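Pectate lyase (PDB 3VMW) probably cleaves polygalacturonate (pectate) by beta-elimination, as a secreted enzyme of polysaccharide lyase family 1, and binds galacturonic acid units. Local coordinates at residues Q253-T258 with W267-P272; V208-Y213 with A230-V235; K224-T229 with D247-G252. All coordinates share one frame; numbering follows the deposited sequence.

Contact 1 of 3, residues Q253-T258 with W267-P272. With ADA (alpha-D-galactopyranuronic acid), chain B; ADA (alpha-D-galactopyranuronic acid), chain C.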
loop_
_atom_site.group_PDB
_atom_site.type_symbol
_atom_site.label_atom_id
_atom_site.label_comp_id
_atom_site.label_asym_id
_atom_site.label_seq_id
_atom_site.Cartn_x
_atom_site.Cartn_y
_atom_site.Cartn_z
ATOM N N GLN A 253 12.980 11.794 -18.917
ATOM C CA GLN A 253 12.340 12.396 -20.088
ATOM C C GLN A 253 11.254 13.403 -19.686
ATOM O O GLN A 253 10.593 13.263 -18.658
ATOM C CB GLN A 253 11.719 11.313 -20.988
ATOM C CG GLN A 253 12.683 10.235 -21.452
ATOM C CD GLN A 253 13.767 10.778 -22.368
ATOM O OE1 GLN A 253 13.483 11.312 -23.448
ATOM N NE2 GLN A 253 15.024 10.656 -21.934
ATOM N N ALA A 254 11.043 14.405 -20.523
ATOM C CA ALA A 254 9.912 15.310 -20.318
ATOM C C ALA A 254 8.598 14.550 -20.497
ATOM O O ALA A 254 8.373 13.899 -21.504
ATOM C CB ALA A 254 9.979 16.502 -21.283
ATOM N N ASP A 255 7.735 14.629 -19.498
ATOM C CA ASP A 255 6.397 14.044 -19.601
ATOM C C ASP A 255 5.638 14.721 -20.747
ATOM O O ASP A 255 5.545 15.960 -20.811
ATOM C CB ASP A 255 5.675 14.218 -18.254
ATOM C CG ASP A 255 4.317 13.512 -18.207
ATOM O OD1 ASP A 255 4.123 12.608 -17.349
ATOM O OD2 ASP A 255 3.428 13.904 -18.983
ATOM N N PRO A 256 5.112 13.919 -21.686
ATOM C CA PRO A 256 4.477 14.527 -22.862
ATOM C C PRO A 256 3.148 15.189 -22.535
ATOM O O PRO A 256 2.614 15.917 -23.375
ATOM C CB PRO A 256 4.286 13.349 -23.826
ATOM C CG PRO A 256 4.266 12.143 -22.945
ATOM C CD PRO A 256 5.170 12.449 -21.774
ATOM N N THR A 257 2.626 14.966 -21.337
ATOM C CA THR A 257 1.384 15.624 -20.946
ATOM C C THR A 257 1.617 16.850 -20.059
ATOM O O THR A 257 1.117 17.929 -20.349
ATOM C CB THR A 257 0.463 14.638 -20.214
ATOM O OG1 THR A 257 0.215 13.529 -21.086
ATOM C CG2 THR A 257 -0.856 15.317 -19.849
ATOM N N THR A 258 2.410 16.690 -18.995
ATOM C CA THR A 258 2.622 17.777 -18.048
ATOM C C THR A 258 3.921 18.543 -18.265
ATOM O O THR A 258 4.137 19.589 -17.653
ATOM C CB THR A 258 2.686 17.223 -16.643
ATOM O OG1 THR A 258 3.868 16.425 -16.542
ATOM C CG2 THR A 258 1.431 16.360 -16.363
ATOM N N TRP A 267 4.528 15.862 -11.189
ATOM C CA TRP A 267 3.160 15.740 -11.661
ATOM C C TRP A 267 3.287 15.134 -13.050
ATOM O O TRP A 267 3.926 15.735 -13.942
ATOM C CB TRP A 267 2.537 17.158 -11.757
ATOM C CG TRP A 267 1.204 17.181 -12.394
ATOM C CD1 TRP A 267 0.313 16.147 -12.501
ATOM C CD2 TRP A 267 0.599 18.309 -13.040
ATOM N NE1 TRP A 267 -0.817 16.580 -13.175
ATOM C CE2 TRP A 267 -0.661 17.896 -13.516
ATOM C CE3 TRP A 267 1.006 19.627 -13.266
ATOM C CZ2 TRP A 267 -1.522 18.759 -14.213
ATOM C CZ3 TRP A 267 0.142 20.492 -13.962
ATOM C CH2 TRP A 267 -1.106 20.055 -14.415
ATOM N N PHE A 268 2.705 13.951 -13.241
ATOM C CA PHE A 268 2.913 13.185 -14.471
ATOM C C PHE A 268 1.589 12.640 -15.027
ATOM O O PHE A 268 0.642 12.438 -14.272
ATOM C CB PHE A 268 3.870 12.000 -14.203
ATOM C CG PHE A 268 5.134 12.382 -13.481
ATOM C CD1 PHE A 268 6.090 13.163 -14.104
ATOM C CD2 PHE A 268 5.371 11.940 -12.164
ATOM C CE1 PHE A 268 7.256 13.529 -13.427
ATOM C CE2 PHE A 268 6.527 12.291 -11.491
ATOM C CZ PHE A 268 7.474 13.087 -12.125
ATOM N N TYR A 269 1.542 12.412 -16.344
ATOM C CA TYR A 269 0.493 11.607 -16.977
ATOM C C TYR A 269 -0.893 12.243 -17.131
ATOM O O TYR A 269 -1.552 12.073 -18.159
ATOM C CB TYR A 269 0.314 10.320 -16.204
ATOM C CG TYR A 269 1.563 9.495 -16.083
ATOM C CD1 TYR A 269 2.478 9.381 -17.132
ATOM C CD2 TYR A 269 1.820 8.811 -14.915
ATOM C CE1 TYR A 269 3.657 8.570 -16.977
ATOM C CE2 TYR A 269 2.961 8.041 -14.748
ATOM C CZ TYR A 269 3.862 7.912 -15.771
ATOM O OH TYR A 269 4.960 7.121 -15.544
ATOM N N GLY A 270 -1.382 12.927 -16.109
ATOM C CA GLY A 270 -2.770 13.355 -16.179
ATOM C C GLY A 270 -3.293 14.072 -14.961
ATOM O O GLY A 270 -2.506 14.469 -14.089
ATOM N N SER A 271 -4.623 14.218 -14.931
ATOM C CA SER A 271 -5.351 15.073 -14.005
ATOM C C SER A 271 -5.197 16.559 -14.403
ATOM O O SER A 271 -4.184 16.969 -14.951
ATOM C CB SER A 271 -4.934 14.830 -12.542
ATOM O OG SER A 271 -5.144 13.455 -12.174
ATOM N N PRO A 272 -6.221 17.362 -14.104
ATOM C CA PRO A 272 -6.287 18.757 -14.580
ATOM C C PRO A 272 -5.331 19.711 -13.864
ATOM O O PRO A 272 -5.031 20.740 -14.427
ATOM C CB PRO A 272 -7.752 19.157 -14.338
ATOM C CG PRO A 272 -8.278 18.162 -13.326
ATOM C CD PRO A 272 -7.496 16.877 -13.541
HETATM C C1 ADA B . 6.202 6.422 -21.040
HETATM C C2 ADA B . 5.484 5.121 -20.972
HETATM C C3 ADA B . 4.282 5.085 -21.809
HETATM C C4 ADA B . 3.402 6.232 -21.632
HETATM C C5 ADA B . 4.185 7.515 -21.711
HETATM C C6 ADA B . 3.371 8.646 -21.321
HETATM O O2 ADA B . 6.424 4.142 -21.357
HETATM O O3 ADA B . 3.572 3.841 -21.596
HETATM O O4 ADA B . 2.676 6.202 -20.355
HETATM O O5 ADA B . 5.307 7.503 -20.826
HETATM O O6B ADA B . 3.760 9.430 -20.424
HETATM O O6A ADA B . 2.271 8.793 -21.875
HETATM C C1 ADA C . 1.525 5.386 -20.271
HETATM C C2 ADA C . 0.283 6.246 -20.227
HETATM C C3 ADA C . 0.209 6.996 -18.943
HETATM C C4 ADA C . 0.222 6.103 -17.799
HETATM C C5 ADA C . 1.485 5.303 -17.841
HETATM C C6 ADA C . 1.600 4.334 -16.750
HETATM O O2 ADA C . 0.273 7.114 -21.334
HETATM O O3 ADA C . -0.906 7.903 -18.954
HETATM O O4 ADA C . -0.933 5.207 -17.853
HETATM O O5 ADA C . 1.590 4.556 -19.134
HETATM O O6B ADA C . 1.597 4.693 -15.552
HETATM O O6A ADA C . 1.714 3.110 -17.035
#
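D255 reaches across to the backbone of Y269 and ties two loops together through one carboxylate. Its OD1 accepts from Y269 N at 2.8 Å. The donor comes from the syn side, somewhat out of the carboxylate plane, and the bond is bent (141°). OD2 works within its own loop. It takes T257 N at 2.7 Å, nearly in line with its C-O bond, which makes an Asx turn. It also takes T258 N, from above the carboxylate plane. Three backbone amides therefore fix the rotation of this group. Its CG stands anti to the backbone N (chi1 -174°), which carries the carboxylate in front of the amides of T257 and T258 and points OD1 at 267-272. OD1 also lies near the plane of the F268 ring, at its edge, and is 3.2 Å from F268 CB.

T258 makes a second polar bond. Its OG1 donates to W267 O at 2.7 Å. W267 NE1 in turn donates to G270 O at 2.9 Å, with the acceptor close to the ring plane.

T258 and W267 also meet through apolar atoms. T258 CG2 sits over one face of the indole in a CH-pi contact, 3.8 Å from the centroid of the five-membered ring and 5° off its normal.

Ring and sugar meet at Y269. F268 CB lies over the centre of one ring face. The chain C galacturonate lies over the opposite face, offset toward the rim. At the ring edge, O6B of the chain B sugar is 3.5 Å from Y269 CD1, and P256 packs near the same oxygen. The loops so joined present Y269 as a flat wall to the bound sugars.

D255 is buried and faces amide donors, which would probably stabilise its negative charge.

Contact 2 of 3, residues V208-Y213 with A230-V235. With ADA (alpha-D-galactopyranuronic acid), chain D.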
loop_
_atom_site.group_PDB
_atom_site.type_symbol
_atom_site.label_atom_id
_atom_site.label_comp_id
_atom_site.label_asym_id
_atom_site.label_seq_id
_atom_site.Cartn_x
_atom_site.Cartn_y
_atom_site.Cartn_z
ATOM N N VAL A 208 4.380 5.305 -7.641
ATOM C CA VAL A 208 5.019 4.938 -6.384
ATOM C C VAL A 208 4.988 6.061 -5.363
ATOM O O VAL A 208 6.030 6.549 -4.957
ATOM C CB VAL A 208 6.464 4.489 -6.628
ATOM C CG1 VAL A 208 6.947 3.545 -5.461
ATOM C CG2 VAL A 208 6.555 3.736 -7.976
ATOM N N PRO A 209 3.789 6.491 -4.964
ATOM C CA PRO A 209 2.484 6.074 -5.490
ATOM C C PRO A 209 1.993 7.122 -6.485
ATOM O O PRO A 209 2.593 8.214 -6.619
ATOM C CB PRO A 209 1.549 6.200 -4.255
ATOM C CG PRO A 209 2.422 6.855 -3.120
ATOM C CD PRO A 209 3.630 7.463 -3.870
ATOM N N LEU A 210 0.878 6.801 -7.145
ATOM C CA LEU A 210 0.078 7.817 -7.821
ATOM C C LEU A 210 -0.864 8.409 -6.765
ATOM O O LEU A 210 -1.741 7.699 -6.246
ATOM C CB LEU A 210 -0.738 7.158 -8.914
ATOM C CG LEU A 210 -1.574 8.036 -9.891
ATOM C CD1 LEU A 210 -2.236 7.156 -10.969
ATOM C CD2 LEU A 210 -2.646 8.759 -9.141
ATOM N N ILE A 211 -0.706 9.690 -6.444
ATOM C CA ILE A 211 -1.501 10.276 -5.376
ATOM C C ILE A 211 -2.420 11.374 -5.924
ATOM O O ILE A 211 -1.937 12.350 -6.476
ATOM C CB ILE A 211 -0.630 10.937 -4.259
ATOM C CG1 ILE A 211 0.503 10.016 -3.782
ATOM C CG2 ILE A 211 -1.513 11.349 -3.069
ATOM C CD1 ILE A 211 1.572 10.834 -3.007
ATOM N N ARG A 212 -3.732 11.214 -5.746
ATOM C CA ARG A 212 -4.693 12.294 -6.013
ATOM C C ARG A 212 -5.257 12.793 -4.679
ATOM O O ARG A 212 -5.626 11.977 -3.825
ATOM C CB ARG A 212 -5.862 11.770 -6.853
ATOM C CG ARG A 212 -5.506 11.240 -8.257
ATOM C CD ARG A 212 -6.821 10.772 -8.917
ATOM N NE ARG A 212 -6.748 10.571 -10.364
ATOM C CZ ARG A 212 -6.399 9.446 -10.967
ATOM N NH1 ARG A 212 -6.056 8.374 -10.256
ATOM N NH2 ARG A 212 -6.417 9.392 -12.301
ATOM N N TYR A 213 -5.319 14.116 -4.521
ATOM C CA TYR A 213 -5.970 14.811 -3.390
ATOM C C TYR A 213 -5.309 14.662 -2.023
ATOM O O TYR A 213 -5.256 15.642 -1.243
ATOM C CB TYR A 213 -7.465 14.440 -3.274
ATOM C CG TYR A 213 -8.190 14.677 -4.573
ATOM C CD1 TYR A 213 -8.526 15.955 -4.955
ATOM C CD2 TYR A 213 -8.511 13.616 -5.428
ATOM C CE1 TYR A 213 -9.167 16.212 -6.174
ATOM C CE2 TYR A 213 -9.163 13.872 -6.661
ATOM C CZ TYR A 213 -9.472 15.164 -7.005
ATOM O OH TYR A 213 -10.074 15.423 -8.196
ATOM N N ALA A 230 8.251 7.888 -10.184
ATOM C CA ALA A 230 7.939 7.354 -8.845
ATOM C C ALA A 230 6.741 8.077 -8.234
ATOM O O ALA A 230 5.601 7.743 -8.505
ATOM C CB ALA A 230 9.169 7.443 -7.905
ATOM N N ILE A 231 6.997 9.101 -7.426
ATOM C CA ILE A 231 5.903 9.743 -6.706
ATOM C C ILE A 231 5.211 10.756 -7.628
ATOM O O ILE A 231 5.841 11.683 -8.109
ATOM C CB ILE A 231 6.457 10.476 -5.491
ATOM C CG1 ILE A 231 7.195 9.466 -4.582
ATOM C CG2 ILE A 231 5.328 11.191 -4.732
ATOM C CD1 ILE A 231 8.129 10.224 -3.555
ATOM N N ASN A 232 3.917 10.568 -7.850
ATOM C CA ASN A 232 3.162 11.414 -8.752
ATOM C C ASN A 232 2.080 12.121 -7.952
ATOM O O ASN A 232 1.146 11.481 -7.491
ATOM C CB ASN A 232 2.510 10.544 -9.837
ATOM C CG ASN A 232 1.837 11.385 -10.925
ATOM O OD1 ASN A 232 1.802 12.612 -10.822
ATOM N ND2 ASN A 232 1.297 10.725 -11.970
ATOM N N SER A 233 2.201 13.432 -7.788
ATOM C CA SER A 233 1.334 14.156 -6.871
ATOM C C SER A 233 0.389 15.017 -7.696
ATOM O O SER A 233 0.823 15.888 -8.412
ATOM C CB SER A 233 2.161 15.021 -5.909
ATOM O OG SER A 233 1.339 15.753 -5.014
ATOM N N ARG A 234 -0.906 14.732 -7.593
ATOM C CA ARG A 234 -1.904 15.299 -8.508
ATOM C C ARG A 234 -3.060 15.958 -7.769
ATOM O O ARG A 234 -3.355 15.616 -6.614
ATOM C CB ARG A 234 -2.463 14.174 -9.386
ATOM C CG ARG A 234 -1.448 13.657 -10.399
ATOM C CD ARG A 234 -1.707 12.195 -10.752
ATOM N NE ARG A 234 -2.780 12.050 -11.753
ATOM C CZ ARG A 234 -2.802 11.095 -12.684
ATOM N NH1 ARG A 234 -3.790 11.043 -13.573
ATOM N NH2 ARG A 234 -1.829 10.177 -12.718
ATOM N N VAL A 235 -3.720 16.893 -8.451
ATOM C CA VAL A 235 -4.923 17.523 -7.924
ATOM C C VAL A 235 -4.915 17.838 -6.425
ATOM O O VAL A 235 -5.827 17.433 -5.692
ATOM C CB VAL A 235 -6.243 16.779 -8.355
ATOM C CG1 VAL A 235 -6.592 17.143 -9.797
ATOM C CG2 VAL A 235 -6.150 15.259 -8.192
HETATM C C1 ADA D . -1.536 4.825 -16.655
HETATM C C2 ADA D . -2.860 4.181 -17.040
HETATM C C3 ADA D . -3.834 5.194 -17.538
HETATM C C4 ADA D . -4.037 6.309 -16.646
HETATM C C5 ADA D . -2.707 6.931 -16.234
HETATM C C6 ADA D . -2.781 7.982 -15.228
HETATM O O2 ADA D . -2.551 3.266 -18.047
HETATM O O3 ADA D . -5.105 4.518 -17.750
HETATM O O4 ADA D . -4.686 5.815 -15.472
HETATM O O5 ADA D . -1.727 5.909 -15.775
HETATM O O6B ADA D . -3.614 8.917 -15.348
HETATM O O6A ADA D . -1.948 8.008 -14.261
HETATM O O HOH W 1 -6.790 11.565 -14.130
#
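R212 and R234 lie side by side on adjacent parallel strands, 210-212 and 231-234. These are successive coils of the right-handed parallel beta-helix of pectate lyases. L210 pairs with N232, I211 with S233 and R212 with R234. Backbone bonds join the coils, among them the nearly straight I211 N to N232 O at 2.8 Å.

On the I211 face, I231 is the bump: I231 CG2 rests against both P209 CD and I211 CD1, 4.1 Å from I211 CD1.

V235 is the knob at the far end. Its CG2 presses on one face of the Y213 ring, 3.6 Å from the centroid and 15° off the normal. R212 CB flanks V235 CG2 at 3.7 Å, and this methyl sits in the hollow between CB and the ring.

On the other face, L210 fills the bend of R234. The R234 chain turns at chi3 (81°) and brings its guanidinium back beside the leucine, with R234 NH2 3.5 Å from L210 CD1. The two guanidinium planes are 46° apart, and R234 CZ lies over one face of the R212 group. A salt bridge from NE to D185 holds R212. R234 alone of the two bonds the chain D galacturonate carboxylate, end on, NH1 to O6B at 2.8 Å and NH2 to O6A at 2.7 Å. R212 NH2 lies farther off and shares a water with R234 NH1, the latter bond weak.

Contact 3 of 3, residues K224-T229 with D247-G252. With ADA (alpha-D-galactopyranuronic acid), chain B.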
loop_
_atom_site.group_PDB
_atom_site.type_symbol
_atom_site.label_atom_id
_atom_site.label_comp_id
_atom_site.label_asym_id
_atom_site.label_seq_id
_atom_site.Cartn_x
_atom_site.Cartn_y
_atom_site.Cartn_z
ATOM N N LYS A 224 14.277 1.942 -5.947
ATOM C CA LYS A 224 15.377 1.449 -6.769
ATOM C C LYS A 224 14.880 0.942 -8.104
ATOM O O LYS A 224 13.889 0.174 -8.161
ATOM C CB LYS A 224 16.096 0.300 -6.054
ATOM C CG LYS A 224 17.305 -0.297 -6.790
ATOM C CD LYS A 224 17.817 -1.500 -5.975
ATOM C CE LYS A 224 19.039 -2.139 -6.583
ATOM N NZ LYS A 224 19.380 -3.368 -5.812
ATOM N N ASP A 225 15.558 1.372 -9.163
ATOM C CA ASP A 225 15.288 0.853 -10.504
ATOM C C ASP A 225 13.822 1.074 -10.856
ATOM O O ASP A 225 13.085 0.132 -11.174
ATOM C CB ASP A 225 15.680 -0.623 -10.601
ATOM C CG ASP A 225 17.182 -0.828 -10.560
ATOM O OD1 ASP A 225 17.933 0.171 -10.754
ATOM O OD2 ASP A 225 17.617 -1.983 -10.330
ATOM N N ILE A 226 13.390 2.327 -10.771
ATOM C CA ILE A 226 12.009 2.660 -11.146
ATOM C C ILE A 226 12.055 3.206 -12.569
ATOM O O ILE A 226 12.670 4.236 -12.838
ATOM C CB ILE A 226 11.395 3.731 -10.219
ATOM C CG1 ILE A 226 11.566 3.363 -8.738
ATOM C CG2 ILE A 226 9.909 4.014 -10.563
ATOM C CD1 ILE A 226 10.704 2.308 -8.267
ATOM N N ASN A 227 11.407 2.514 -13.483
ATOM C CA ASN A 227 11.629 2.769 -14.901
ATOM C C ASN A 227 11.118 4.117 -15.420
ATOM O O ASN A 227 11.833 4.793 -16.166
ATOM C CB ASN A 227 11.042 1.636 -15.734
ATOM C CG ASN A 227 11.410 1.744 -17.201
ATOM O OD1 ASN A 227 12.577 1.612 -17.557
ATOM N ND2 ASN A 227 10.402 1.964 -18.070
ATOM N N ASP A 228 9.894 4.505 -15.053
ATOM C CA ASP A 228 9.300 5.722 -15.649
ATOM C C ASP A 228 9.216 6.878 -14.667
ATOM O O ASP A 228 9.939 7.861 -14.821
ATOM C CB ASP A 228 7.935 5.421 -16.282
ATOM C CG ASP A 228 7.624 6.345 -17.444
ATOM O OD1 ASP A 228 8.446 6.439 -18.372
ATOM O OD2 ASP A 228 6.580 7.010 -17.404
ATOM N N THR A 229 8.421 6.716 -13.610
ATOM C CA THR A 229 8.227 7.762 -12.616
ATOM C C THR A 229 7.957 7.148 -11.256
ATOM O O THR A 229 7.488 6.005 -11.163
ATOM C CB THR A 229 7.035 8.642 -12.975
ATOM O OG1 THR A 229 5.872 7.814 -13.040
ATOM C CG2 THR A 229 7.233 9.304 -14.362
ATOM N N ASP A 247 17.585 5.378 -6.023
ATOM C CA ASP A 247 18.699 4.912 -6.838
ATOM C C ASP A 247 18.155 4.506 -8.203
ATOM O O ASP A 247 17.333 3.593 -8.282
ATOM C CB ASP A 247 19.366 3.700 -6.170
ATOM C CG ASP A 247 20.468 3.078 -7.041
ATOM O OD1 ASP A 247 20.860 1.926 -6.790
ATOM O OD2 ASP A 247 20.930 3.723 -7.990
ATOM N N ASN A 248 18.582 5.198 -9.255
ATOM C CA ASN A 248 18.122 4.924 -10.623
ATOM C C ASN A 248 16.603 5.031 -10.748
ATOM O O ASN A 248 15.930 4.070 -11.140
ATOM C CB ASN A 248 18.556 3.541 -11.082
ATOM C CG ASN A 248 18.297 3.317 -12.581
ATOM O OD1 ASN A 248 18.145 2.178 -13.030
ATOM N ND2 ASN A 248 18.247 4.404 -13.356
ATOM N N VAL A 249 16.064 6.200 -10.430
ATOM C CA VAL A 249 14.614 6.339 -10.361
ATOM C C VAL A 249 14.186 7.380 -11.405
ATOM O O VAL A 249 14.558 8.548 -11.299
ATOM C CB VAL A 249 14.183 6.801 -8.966
ATOM C CG1 VAL A 249 12.712 7.196 -8.981
ATOM C CG2 VAL A 249 14.424 5.689 -7.929
ATOM N N GLY A 250 13.414 6.956 -12.403
ATOM C CA GLY A 250 12.817 7.894 -13.344
ATOM C C GLY A 250 13.547 7.906 -14.673
ATOM O O GLY A 250 14.761 7.716 -14.726
ATOM N N SER A 251 12.811 8.142 -15.760
ATOM C CA SER A 251 13.421 8.062 -17.091
ATOM C C SER A 251 14.216 9.318 -17.443
ATOM O O SER A 251 15.086 9.288 -18.309
ATOM C CB SER A 251 12.348 7.805 -18.155
ATOM O OG SER A 251 11.574 8.971 -18.352
ATOM N N GLY A 252 13.923 10.431 -16.783
ATOM C CA GLY A 252 14.613 11.672 -17.101
ATOM C C GLY A 252 14.001 12.390 -18.300
ATOM O O GLY A 252 14.437 13.485 -18.660
HETATM C C1 ADA B . 6.202 6.422 -21.040
HETATM C C2 ADA B . 5.484 5.121 -20.972
HETATM C C3 ADA B . 4.282 5.085 -21.809
HETATM C C4 ADA B . 3.402 6.232 -21.632
HETATM C C5 ADA B . 4.185 7.515 -21.711
HETATM C C6 ADA B . 3.371 8.646 -21.321
HETATM O O2 ADA B . 6.424 4.142 -21.357
HETATM O O3 ADA B . 3.572 3.841 -21.596
HETATM O O4 ADA B . 2.676 6.202 -20.355
HETATM O O5 ADA B . 5.307 7.503 -20.826
HETATM O O6B ADA B . 3.760 9.430 -20.424
HETATM O O6A ADA B . 2.271 8.793 -21.875
HETATM O O HOH W 2 9.850 8.085 -20.197
#
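D228 approaches S251 with the end of its side chain, and its OD2 is gripped by two outside groups: Y269 OH (hydrogen bond) and K262 NZ (salt bridge). The other oxygen, OD1, accepts from a water at 2.8 Å. That water is 2.7 Å from S251 OG and links the two side chains. OD1 also comes within 3.5 Å of C1 of the chain B galacturonate. CG lies roughly anti to the backbone N (chi1 -151°), which swings the carboxylate to the sugar side. With an alanine here, Y269 OH and K262 NZ would probably lose a shared partner, and the water would be left without its link to this segment.

D228 O accepts from S251 N at 3.0 Å and receives a CA-H...O contact from G250. G250 has a positive phi, and its backbone angles suit a residue without a side chain.

Further back the chains run parallel. D225 N donates to D247 O at 3.0 Å, and G250 N to I226 O at 2.9 Å in a nearly straight bond (171°). I226 and V249 point the same way, with I226 CG1 against V249 CG2 at 3.8 Å. D225 and N248 share a left-handed backbone conformation where the second chain turns its corner. Such stacking of matching corners is typical of adjacent coils of a parallel beta-helix, here leading up to the sugar site.

How the contacts relate
Contact 2 is a buried core contact of the beta-helix. Contacts 1 and 3 are partly buried and lie farther from the centre of the chain. Contacts 2 and 3 join coil to coil: their segments alternate along the chain, and A230 CB packs on V249 CG1. Contact 1 is loop to loop and comes later in sequence. It leans on contact 2 through F268 N to N232 OD1 and S271 OG to R234 NE, and on contact 3 through Y269 OH. Regular backbone bonds dominate contacts 2 and 3, whereas side-chain oxygens do the joining in contact 1. All three border bound galacturonate, and contacts 1 and 3 touch the same chain B unit.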